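Local coordinates for hypothetical protein SA2161 (Staphylococcus aureus, PDB 1Y7R) that is of unknown function but is probably an acetyltransferase of the GNAT family, moving an acetyl group from acetyl-CoA to an unidentified acceptor, at residues Val63-Asp68 against Tyr101-Ala106; Ile84-Met89 against Val115-Met120. The protein carries 4 engineered substitutions. All coordinates share one frame; numbering follows the deposited sequence.

Interaction 1. Residues Val63-Asp68 against Tyr101-Ala106; sequences VFQIVD and YVSLIA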
loop_
_atom_site.group_PDB
_atom_site.type_symbol
_atom_site.label_atom_id
_atom_site.label_comp_id
_atom_site.label_asym_id
_atom_site.label_seq_id
_atom_site.Cartn_x
_atom_site.Cartn_y
_atom_site.Cartn_z
ATOM N N VAL A 63 4.284 -5.431 -5.637
ATOM C CA VAL A 63 3.953 -4.140 -5.033
ATOM C C VAL A 63 4.224 -4.142 -3.521
ATOM O O VAL A 63 3.916 -5.117 -2.842
ATOM C CB VAL A 63 2.483 -3.752 -5.331
ATOM C CG1 VAL A 63 1.469 -4.809 -4.796
ATOM C CG2 VAL A 63 2.169 -2.313 -4.887
ATOM N N PHE A 64 4.790 -3.039 -3.037
ATOM C CA PHE A 64 4.887 -2.766 -1.587
ATOM C C PHE A 64 4.450 -1.324 -1.293
ATOM O O PHE A 64 4.555 -0.439 -2.155
ATOM C CB PHE A 64 6.334 -2.949 -1.102
ATOM C CG PHE A 64 6.892 -4.330 -1.341
ATOM C CD1 PHE A 64 6.858 -5.271 -0.326
ATOM C CD2 PHE A 64 7.458 -4.663 -2.584
ATOM C CE1 PHE A 64 7.384 -6.581 -0.530
ATOM C CE2 PHE A 64 7.996 -5.942 -2.803
ATOM C CZ PHE A 64 7.929 -6.917 -1.781
ATOM N N GLN A 65 3.986 -1.100 -0.063
ATOM C CA GLN A 65 3.748 0.254 0.419
ATOM C C GLN A 65 4.454 0.398 1.755
ATOM O O GLN A 65 4.312 -0.458 2.634
ATOM C CB GLN A 65 2.255 0.535 0.618
ATOM C CG GLN A 65 1.968 2.044 0.666
ATOM C CD GLN A 65 0.551 2.388 1.067
ATOM O OE1 GLN A 65 -0.168 1.595 1.667
ATOM N NE2 GLN A 65 0.171 3.611 0.787
ATOM N N ILE A 66 5.212 1.475 1.885
ATOM C CA ILE A 66 5.858 1.846 3.135
ATOM C C ILE A 66 4.868 2.721 3.890
ATOM O O ILE A 66 4.312 3.682 3.312
ATOM C CB ILE A 66 7.165 2.610 2.868
ATOM C CG1 ILE A 66 8.120 1.698 2.095
ATOM C CG2 ILE A 66 7.794 3.118 4.169
ATOM C CD1 ILE A 66 9.325 2.402 1.555
ATOM N N VAL A 67 4.643 2.373 5.158
ATOM C CA VAL A 67 3.605 3.013 5.973
ATOM C C VAL A 67 4.128 3.245 7.385
ATOM O O VAL A 67 5.116 2.630 7.764
ATOM C CB VAL A 67 2.285 2.169 6.031
ATOM C CG1 VAL A 67 1.654 2.009 4.632
ATOM C CG2 VAL A 67 2.483 0.771 6.739
ATOM N N ASP A 68 3.480 4.130 8.144
ATOM C CA ASP A 68 3.785 4.299 9.577
ATOM C C ASP A 68 5.224 4.693 9.842
ATOM O O ASP A 68 5.844 4.203 10.802
ATOM C CB ASP A 68 3.445 3.015 10.347
ATOM C CG ASP A 68 1.966 2.874 10.595
ATOM O OD1 ASP A 68 1.301 3.915 10.746
ATOM O OD2 ASP A 68 1.446 1.757 10.619
ATOM N N TYR A 101 7.217 -2.436 -7.700
ATOM C CA TYR A 101 6.809 -1.055 -7.454
ATOM C C TYR A 101 6.711 -0.827 -5.957
ATOM O O TYR A 101 6.115 -1.653 -5.238
ATOM C CB TYR A 101 5.432 -0.868 -8.035
ATOM C CG TYR A 101 4.825 0.504 -7.903
ATOM C CD1 TYR A 101 5.106 1.508 -8.839
ATOM C CD2 TYR A 101 3.909 0.775 -6.880
ATOM C CE1 TYR A 101 4.506 2.766 -8.738
ATOM C CE2 TYR A 101 3.310 2.031 -6.758
ATOM C CZ TYR A 101 3.624 3.021 -7.704
ATOM O OH TYR A 101 3.028 4.255 -7.610
ATOM N N VAL A 102 7.269 0.282 -5.468
ATOM C CA VAL A 102 7.081 0.587 -4.043
ATOM C C VAL A 102 6.562 2.008 -3.951
ATOM O O VAL A 102 7.056 2.904 -4.651
ATOM C CB VAL A 102 8.407 0.500 -3.268
ATOM C CG1 VAL A 102 8.176 0.765 -1.757
ATOM C CG2 VAL A 102 9.132 -0.860 -3.505
ATOM N N SER A 103 5.543 2.230 -3.135
ATOM C CA SER A 103 5.024 3.586 -3.012
ATOM C C SER A 103 4.814 3.986 -1.568
ATOM O O SER A 103 4.791 3.132 -0.660
ATOM C CB SER A 103 3.715 3.764 -3.820
ATOM O OG SER A 103 2.566 3.266 -3.123
ATOM N N LEU A 104 4.599 5.281 -1.378
ATOM C CA LEU A 104 4.219 5.799 -0.070
ATOM C C LEU A 104 3.450 7.097 -0.231
ATOM O O LEU A 104 3.385 7.638 -1.339
ATOM C CB LEU A 104 5.457 6.006 0.805
ATOM C CG LEU A 104 6.596 6.843 0.229
ATOM C CD1 LEU A 104 6.345 8.311 0.501
ATOM C CD2 LEU A 104 7.891 6.402 0.868
ATOM N N ILE A 105 2.858 7.566 0.875
ATOM C CA ILE A 105 2.135 8.849 0.887
ATOM C C ILE A 105 2.898 9.793 1.799
ATOM O O ILE A 105 3.157 9.476 2.962
ATOM C CB ILE A 105 0.678 8.672 1.386
ATOM C CG1 ILE A 105 -0.118 7.699 0.496
ATOM C CG2 ILE A 105 -0.016 10.012 1.574
ATOM C CD1 ILE A 105 -0.176 8.085 -0.947
ATOM N N ALA A 106 3.305 10.938 1.268
ATOM C CA ALA A 106 4.132 11.857 2.032
ATOM C C ALA A 106 3.550 13.252 2.056
ATOM O O ALA A 106 3.186 13.759 1.013
ATOM C CB ALA A 106 5.522 11.900 1.404
HETATM O O HOH W 1 2.249 0.636 -3.513
HETATM O O HOH W 2 1.196 4.957 -1.626
HETATM O O HOH W 3 2.700 5.805 3.168
#

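Interaction 2. Residues Ile84-Met89 against Val115-Met120; sequences IMEHIM and VKFGFM. Engineered in segment 115-120: Val115 (natural residue Ala).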
loop_
_atom_site.group_PDB
_atom_site.type_symbol
_atom_site.label_atom_id
_atom_site.label_comp_id
_atom_site.label_asym_id
_atom_site.label_seq_id
_atom_site.Cartn_x
_atom_site.Cartn_y
_atom_site.Cartn_z
ATOM N N ILE A 84 15.502 4.440 9.957
ATOM C CA ILE A 84 14.322 3.618 9.645
ATOM C C ILE A 84 14.284 3.247 8.149
ATOM O O ILE A 84 14.175 2.071 7.774
ATOM C CB ILE A 84 13.055 4.349 10.104
ATOM C CG1 ILE A 84 12.991 4.302 11.639
ATOM C CG2 ILE A 84 11.792 3.721 9.482
ATOM C CD1 ILE A 84 12.081 5.351 12.279
HETATM N N MSE A 85 14.434 4.251 7.302
HETATM C CA MSE A 85 14.360 4.026 5.855
HETATM C C MSE A 85 15.496 3.132 5.375
HETATM O O MSE A 85 15.269 2.312 4.505
HETATM C CB MSE A 85 14.359 5.357 5.094
HETATM C CG MSE A 85 13.060 6.128 5.128
HETATM SE SE MSE A 85 11.550 5.073 4.345
HETATM C CE MSE A 85 12.150 5.064 2.478
ATOM N N GLU A 86 16.710 3.272 5.928
ATOM C CA GLU A 86 17.809 2.402 5.536
ATOM C C GLU A 86 17.445 0.941 5.803
ATOM O O GLU A 86 17.685 0.060 4.974
ATOM C CB GLU A 86 19.107 2.780 6.283
ATOM C CG GLU A 86 19.735 4.089 5.795
ATOM C CD GLU A 86 20.466 3.928 4.432
ATOM O OE1 GLU A 86 20.209 2.931 3.717
ATOM O OE2 GLU A 86 21.312 4.790 4.094
ATOM N N HIS A 87 16.846 0.669 6.956
ATOM C CA HIS A 87 16.453 -0.727 7.261
ATOM C C HIS A 87 15.290 -1.218 6.390
ATOM O O HIS A 87 15.313 -2.358 5.876
ATOM C CB HIS A 87 16.201 -0.862 8.756
ATOM C CG HIS A 87 17.467 -0.846 9.556
ATOM N ND1 HIS A 87 18.174 -1.996 9.844
ATOM C CD2 HIS A 87 18.204 0.182 10.043
ATOM C CE1 HIS A 87 19.260 -1.682 10.530
ATOM N NE2 HIS A 87 19.307 -0.366 10.662
ATOM N N ILE A 88 14.330 -0.331 6.128
ATOM C CA ILE A 88 13.244 -0.664 5.201
ATOM C C ILE A 88 13.773 -0.949 3.791
ATOM O O ILE A 88 13.371 -1.935 3.149
ATOM C CB ILE A 88 12.175 0.457 5.196
ATOM C CG1 ILE A 88 11.396 0.416 6.501
ATOM C CG2 ILE A 88 11.240 0.342 4.000
ATOM C CD1 ILE A 88 10.420 1.544 6.608
HETATM N N MSE A 89 14.700 -0.114 3.323
HETATM C CA MSE A 89 15.230 -0.277 1.953
HETATM C C MSE A 89 16.073 -1.539 1.824
HETATM O O MSE A 89 16.094 -2.171 0.750
HETATM C CB MSE A 89 16.011 0.961 1.497
HETATM C CG MSE A 89 15.151 2.204 1.278
HETATM SE SE MSE A 89 13.518 1.897 0.177
HETATM C CE MSE A 89 12.313 1.450 1.498
ATOM N N VAL A 115 12.976 11.459 -0.656
ATOM C CA VAL A 115 13.793 11.812 -1.825
ATOM C C VAL A 115 15.231 11.267 -1.686
ATOM O O VAL A 115 15.865 10.883 -2.680
ATOM C CB VAL A 115 13.794 13.366 -2.062
ATOM C CG1 VAL A 115 14.710 13.722 -3.217
ATOM C CG2 VAL A 115 12.394 13.837 -2.370
ATOM N N LYS A 116 15.747 11.253 -0.455
ATOM C CA LYS A 116 17.082 10.702 -0.155
ATOM C C LYS A 116 17.260 9.239 -0.565
ATOM O O LYS A 116 18.384 8.778 -0.766
ATOM C CB LYS A 116 17.372 10.790 1.354
ATOM C CG LYS A 116 17.452 12.191 1.885
ATOM C CD LYS A 116 17.736 12.172 3.417
ATOM C CE LYS A 116 17.699 13.584 3.975
ATOM N NZ LYS A 116 18.621 14.430 3.135
ATOM N N PHE A 117 16.141 8.517 -0.666
ATOM C CA PHE A 117 16.124 7.075 -0.934
ATOM C C PHE A 117 15.653 6.756 -2.343
ATOM O O PHE A 117 15.467 5.597 -2.686
ATOM C CB PHE A 117 15.294 6.378 0.145
ATOM C CG PHE A 117 15.950 6.477 1.481
ATOM C CD1 PHE A 117 15.675 7.559 2.328
ATOM C CD2 PHE A 117 16.946 5.588 1.823
ATOM C CE1 PHE A 117 16.358 7.712 3.520
ATOM C CE2 PHE A 117 17.633 5.712 3.037
ATOM C CZ PHE A 117 17.332 6.780 3.882
ATOM N N GLY A 118 15.492 7.807 -3.153
ATOM C CA GLY A 118 15.245 7.649 -4.585
ATOM C C GLY A 118 13.788 7.786 -4.976
ATOM O O GLY A 118 13.463 7.691 -6.159
ATOM N N PHE A 119 12.920 8.032 -3.997
ATOM C CA PHE A 119 11.478 8.210 -4.280
ATOM C C PHE A 119 11.220 9.487 -5.075
ATOM O O PHE A 119 11.891 10.498 -4.878
ATOM C CB PHE A 119 10.671 8.204 -2.976
ATOM C CG PHE A 119 10.544 6.844 -2.402
ATOM C CD1 PHE A 119 9.466 6.035 -2.753
ATOM C CD2 PHE A 119 11.541 6.316 -1.577
ATOM C CE1 PHE A 119 9.360 4.724 -2.246
ATOM C CE2 PHE A 119 11.440 5.001 -1.102
ATOM C CZ PHE A 119 10.353 4.207 -1.450
HETATM N N MSE A 120 10.266 9.412 -5.995
HETATM C CA MSE A 120 9.869 10.582 -6.756
HETATM C C MSE A 120 8.345 10.709 -6.750
HETATM O O MSE A 120 7.630 9.730 -6.496
HETATM C CB MSE A 120 10.379 10.454 -8.174
HETATM C CG MSE A 120 9.988 9.143 -8.762
HETATM SE SE MSE A 120 10.093 9.203 -10.603
HETATM C CE MSE A 120 12.059 8.893 -10.843
#

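Interaction 1. Residues Val63-Asp68 against Tyr101-Ala106
Phe64 and Ile66 reach across to Tyr101, Val102 and Ser103 through a short parallel beta ladder that is firm at its start and parts at its end. Phe64 is held by both its backbone N-H and its C=O: its N donates to Tyr101 O at 2.9 Å, and its O accepts from Ser103 N at 3.0 Å. A third bond, Ile66 N to Ser103 O at 3.1 Å, completes the ladder. The packed face carries Phe64, Val102 and Ile66. Val102 CG1 lies anti to its backbone N (chi1 -178°), where it meets CB of Phe64. Ile66 CD1 is 3.9 Å from Val102 CG1 and also touches CD2 of Leu104.

The other face, with Val63, Gln65, Tyr101 and Ser103, is looser and holds water. CG2 of Val63 comes only to the edge of the Tyr101 ring. Gln65 CG rests 3.3 Å from Ser103 O, and Ser103 OG donates to a water that donates to Phe64 O. A second water takes a proton from Gln65 NE2 and gives one to Ser103 OG. Ser103 OG also hydrogen-bonds Gln65 NE2 of the second subunit, and the two Gln65 pack together.

Past Ile66 the strands, inclined by 28°, separate. A water spans the gap, donating to Ile66 O at 2.7 Å and accepting from Ile105 N at 2.9 Å, and the CA atoms of Val67 and Ile105 are 7.9 Å apart. Such splaying is characteristic of the GNAT fold, whose relatives bind acetyl-CoA in the resulting V-shaped opening.

Helix 80-95 covers the apolar face through Ile88, Met89, Ile92 and Val95. Strand 49-58 flanks 63-68 on its other edge, while 101-106 pairs antiparallel with a strand of the second subunit, extending the sheet across the dimer.

Interaction 2. Residues Ile84-Met89 against Val115-Met120
Met85, on helix 80-95, faces Phe117 with their CA atoms 7.6 Å apart, Phe117 being the third residue of a type I beta turn from Val115 (an engineered residue) to Gly118 that is closed by Gly118 N bonding to Val115 O. In the GNAT fold this is where the helix of the beta-alpha-beta unit formed by strand 63-71, helix 80-95 and strand 101-107 meets the loop that follows helix 110-115. Gly118 has positive phi (100°), a conformation in which a CB would press on the preceding carbonyl O; the chain thereby turns so that Phe119, as well as Phe117, is directed at the helix.

Phe117 contributes the largest share of the contact. Met85 CB sits over one face of its ring, 3.4 Å above the plane and displaced toward the rim, close to CE1 and CZ, in a CH-pi contact. Met89 CG approaches the same ring obliquely, 3.9 Å from CD2. Met85 is a selenomethionine bent at chi2 and chi3 (-60° and -68°), and its folded chain brings CE to both phenylalanines, 3.7 Å from Phe119 CE2 and 4.1 Å from Phe117 CB.

Met89, also a selenomethionine, meets Phe119 tip to tip. Its SE lies at the ring edge, 5.2 Å from the centroid, making an edge-on Met-aromatic contact. Behind this apolar group, Leu113 and Tyr114 of helix 110-115 touch Met85, and Ile131 of the second subunit packs on Phe119.

The outer margin is polar and more exposed. There Glu86 crosses Phe117 at about a right angle, with its carboxylate plane perpendicular to the ring; CD lies in the ring plane, 3.6 Å from Phe117 CE2, and OE1 and OE2 are equally distant from that same carbon.

Of the four segments, 63-68 comes first from the N terminus, followed by 84-89 on helix 80-95. On reaching 101-106 the chain closes interaction 1, completing a beta-alpha-beta crossover with 32 residues between the paired segments. It then runs through helix 110-115 to 115-120 and closes interaction 2 across 25 intervening residues. The two closures cross rather than nest, since each has one segment inside the other's loop. They also touch: Ile66 CD1 lies 3.7 Å from Phe119 CZ and likewise meets Ile88 CG2. Together they tie the two parallel strands, the crossover helix and the loop before strand 120-121, with the second subunit adjoining both.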